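PDB 2POZ: putative dehydratase from Mesorhizobium loti, which is of unknown function but belongs to the mandelate racemase/muconate lactonizing enzyme group of the enolase superfamily and probably acts as a lyase. Local coordinates for residues Glu151-Leu156 with His333-Lys338. Sequence-based numbering, arbitrary orientation.
Sequences EGYGAL and HYPAFK
His333, at the end of strand 331-333, meets the phenol of Tyr153 edge on: CD2 of the imidazole lies 3.1 Å from Tyr153 OH, and the oxygen sits in the plane of the His333 ring. The approach is through a ring carbon and its C-H, with NE2 farther off at 4.1 Å from the same OH, and the two side chains cross at about a right angle. With CG of His333 anti to its backbone N (chi1 -172°), the imidazole is swung beside its own carbonyl carbon, and Pro335 N lies over the rim of one face. That ring also packs edge-to-face with Phe358.

Pro335, opening the 3-10 segment, presents its CG to two side chains. It lies 3.8 Å from Tyr153 OH and 4.0 Å from Tyr153 CE2, oblique to the aromatic ring, while Glu151 reaches the proline ring at a slant, its OE1 3.8 Å from Pro335 CG. The far end of Glu151, extended beyond CG, is held by a salt bridge from OE1 to Arg147, which the Pro335 ring also touches.

With alanine in place of Tyr153, the His333 edge and Pro335 CG would probably lose their shared neighbour, opening a gap between the two segments.

The contact thus joins the loop entering the second barrel strand, 155-158, just after the Schellman turn at Gly152, to the segment after the eighth, 331-333; both strands flank strand 123-128. Its chemistry sets the polar ends of Glu151 and Tyr153 against an apolar proline and an imidazole C-H edge: the short in-plane approach may have some C-H...O character, a weak return for a buried hydroxyl with no hydrogen-bonding partner in the model.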
ATOM      1  N   GLU A 151      46.357  -8.827  16.959  1.00 23.20           N
ATOM      2  CA  GLU A 151      46.065  -7.720  17.856  1.00 23.89           C
ATOM      3  C   GLU A 151      44.878  -8.029  18.773  1.00 22.93           C
ATOM      4  O   GLU A 151      44.565  -7.248  19.670  1.00 23.28           O
ATOM      5  CB  GLU A 151      45.777  -6.449  17.055  1.00 27.02           C
ATOM      6  CG  GLU A 151      47.008  -5.799  16.445  1.00 31.53           C
ATOM      7  CD  GLU A 151      46.663  -4.541  15.668  1.00 34.51           C
ATOM      8  OE1 GLU A 151      46.132  -4.649  14.540  1.00 37.39           O
ATOM      9  OE2 GLU A 151      46.912  -3.437  16.193  1.00 35.98           O
ATOM     10  N   GLY A 152      44.203  -9.149  18.531  1.00 20.71           N
ATOM     11  CA  GLY A 152      43.087  -9.520  19.388  1.00 18.83           C
ATOM     12  C   GLY A 152      41.667  -9.235  18.925  1.00 18.56           C
ATOM     13  O   GLY A 152      40.719  -9.428  19.695  1.00 17.09           O
ATOM     14  N   TYR A 153      41.499  -8.777  17.688  1.00 16.50           N
ATOM     15  CA  TYR A 153      40.161  -8.492  17.169  1.00 14.52           C
ATOM     16  C   TYR A 153      39.383  -9.788  16.983  1.00 14.17           C
ATOM     17  O   TYR A 153      39.929 -10.786  16.501  1.00 15.42           O
ATOM     18  CB  TYR A 153      40.260  -7.741  15.831  1.00 13.84           C
ATOM     19  CG  TYR A 153      40.730  -6.318  15.988  1.00 11.70           C
ATOM     20  CD1 TYR A 153      39.842  -5.311  16.363  1.00 11.26           C
ATOM     21  CD2 TYR A 153      42.079  -5.987  15.842  1.00 15.11           C
ATOM     22  CE1 TYR A 153      40.280  -4.016  16.598  1.00 11.95           C
ATOM     23  CE2 TYR A 153      42.532  -4.688  16.075  1.00 11.65           C
ATOM     24  CZ  TYR A 153      41.625  -3.714  16.456  1.00 12.97           C
ATOM     25  OH  TYR A 153      42.068  -2.448  16.744  1.00 15.36           O
ATOM     26  N   GLY A 154      38.111  -9.775  17.370  1.00 12.73           N
ATOM     27  CA  GLY A 154      37.279 -10.955  17.218  1.00 11.81           C
ATOM     28  C   GLY A 154      36.313 -10.758  16.066  1.00 12.71           C
ATOM     29  O   GLY A 154      35.433 -11.582  15.818  1.00 14.29           O
ATOM     30  N   ALA A 155      36.484  -9.651  15.351  1.00 12.72           N
ATOM     31  CA  ALA A 155      35.619  -9.330  14.229  1.00 11.83           C
ATOM     32  C   ALA A 155      36.366  -8.477  13.208  1.00 10.99           C
ATOM     33  O   ALA A 155      37.140  -7.583  13.562  1.00  9.98           O
ATOM     34  CB  ALA A 155      34.376  -8.600  14.731  1.00 14.68           C
ATOM     35  N   LEU A 156      36.123  -8.761  11.936  1.00 11.86           N
ATOM     36  CA  LEU A 156      36.786  -8.052  10.850  1.00 12.96           C
ATOM     37  C   LEU A 156      35.809  -7.635   9.756  1.00 13.69           C
ATOM     38  O   LEU A 156      34.917  -8.402   9.388  1.00 12.06           O
ATOM     39  CB  LEU A 156      37.849  -8.959  10.210  1.00 13.05           C
ATOM     40  CG  LEU A 156      38.911  -9.625  11.085  1.00 13.10           C
ATOM     41  CD1 LEU A 156      39.643 -10.676  10.252  1.00 14.12           C
ATOM     42  CD2 LEU A 156      39.887  -8.588  11.628  1.00 11.73           C
ATOM     43  N   HIS A 333      37.267   0.334  14.079  1.00 12.26           N
ATOM     44  CA  HIS A 333      38.621   0.878  14.176  1.00 12.04           C
ATOM     45  C   HIS A 333      39.498   0.472  12.977  1.00 13.19           C
ATOM     46  O   HIS A 333      39.338  -0.620  12.427  1.00 12.70           O
ATOM     47  CB  HIS A 333      39.258   0.405  15.487  1.00 13.13           C
ATOM     48  CG  HIS A 333      40.575   1.051  15.791  1.00 16.03           C
ATOM     49  ND1 HIS A 333      40.739   2.418  15.842  1.00 16.24           N
ATOM     50  CD2 HIS A 333      41.785   0.516  16.081  1.00 16.38           C
ATOM     51  CE1 HIS A 333      41.992   2.698  16.151  1.00 17.35           C
ATOM     52  NE2 HIS A 333      42.648   1.562  16.300  1.00 17.68           N
ATOM     53  N   TYR A 334      40.396   1.371  12.573  1.00 11.05           N
ATOM     54  CA  TYR A 334      41.322   1.143  11.456  1.00 12.41           C
ATOM     55  C   TYR A 334      42.740   1.248  12.031  1.00 13.75           C
ATOM     56  O   TYR A 334      43.454   2.216  11.766  1.00 12.40           O
ATOM     57  CB  TYR A 334      41.167   2.225  10.375  1.00 12.39           C
ATOM     58  CG  TYR A 334      39.836   2.263   9.653  1.00 14.28           C
ATOM     59  CD1 TYR A 334      39.746   1.930   8.299  1.00 14.25           C
ATOM     60  CD2 TYR A 334      38.675   2.676  10.306  1.00 17.45           C
ATOM     61  CE1 TYR A 334      38.527   2.014   7.611  1.00 16.38           C
ATOM     62  CE2 TYR A 334      37.453   2.761   9.632  1.00 16.61           C
ATOM     63  CZ  TYR A 334      37.388   2.433   8.285  1.00 18.80           C
ATOM     64  OH  TYR A 334      36.186   2.542   7.614  1.00 20.13           O
ATOM     65  N   PRO A 335      43.168   0.252  12.817  1.00 13.40           N
ATOM     66  CA  PRO A 335      44.510   0.299  13.408  1.00 16.18           C
ATOM     67  C   PRO A 335      45.686   0.500  12.438  1.00 16.44           C
ATOM     68  O   PRO A 335      46.639   1.200  12.764  1.00 16.49           O
ATOM     69  CB  PRO A 335      44.588  -1.021  14.187  1.00 14.11           C
ATOM     70  CG  PRO A 335      43.719  -1.934  13.393  1.00 14.10           C
ATOM     71  CD  PRO A 335      42.531  -1.055  13.061  1.00 12.94           C
ATOM     72  N   ALA A 336      45.611  -0.092  11.249  1.00 17.61           N
ATOM     73  CA  ALA A 336      46.693   0.029  10.267  1.00 19.65           C
ATOM     74  C   ALA A 336      47.002   1.464   9.815  1.00 20.29           C
ATOM     75  O   ALA A 336      48.152   1.786   9.501  1.00 18.53           O
ATOM     76  CB  ALA A 336      46.395  -0.851   9.042  1.00 19.63           C
ATOM     77  N   PHE A 337      45.986   2.322   9.785  1.00 18.17           N
ATOM     78  CA  PHE A 337      46.166   3.710   9.350  1.00 18.47           C
ATOM     79  C   PHE A 337      47.141   4.504  10.215  1.00 18.27           C
ATOM     80  O   PHE A 337      47.792   5.436   9.738  1.00 19.15           O
ATOM     81  CB  PHE A 337      44.811   4.434   9.311  1.00 17.37           C
ATOM     82  CG  PHE A 337      43.899   3.961   8.210  1.00 19.70           C
ATOM     83  CD1 PHE A 337      44.140   2.753   7.548  1.00 19.74           C
ATOM     84  CD2 PHE A 337      42.791   4.716   7.841  1.00 19.44           C
ATOM     85  CE1 PHE A 337      43.293   2.310   6.539  1.00 20.37           C
ATOM     86  CE2 PHE A 337      41.938   4.280   6.832  1.00 19.23           C
ATOM     87  CZ  PHE A 337      42.188   3.076   6.180  1.00 19.84           C
ATOM     88  N   LYS A 338      47.237   4.141  11.485  1.00 17.79           N
ATOM     89  CA  LYS A 338      48.131   4.835  12.397  1.00 18.92           C
ATOM     90  C   LYS A 338      49.608   4.614  12.056  1.00 18.77           C
ATOM     91  O   LYS A 338      50.473   5.337  12.550  1.00 17.20           O
ATOM     92  CB  LYS A 338      47.853   4.395  13.838  1.00 20.49           C
ATOM     93  CG  LYS A 338      46.754   5.196  14.557  1.00 25.85           C
ATOM     94  CD  LYS A 338      45.410   5.104  13.858  1.00 26.63           C
ATOM     95  CE  LYS A 338      44.285   5.687  14.716  1.00 27.71           C
ATOM     96  NZ  LYS A 338      44.377   7.162  14.903  1.00 25.94           N
TER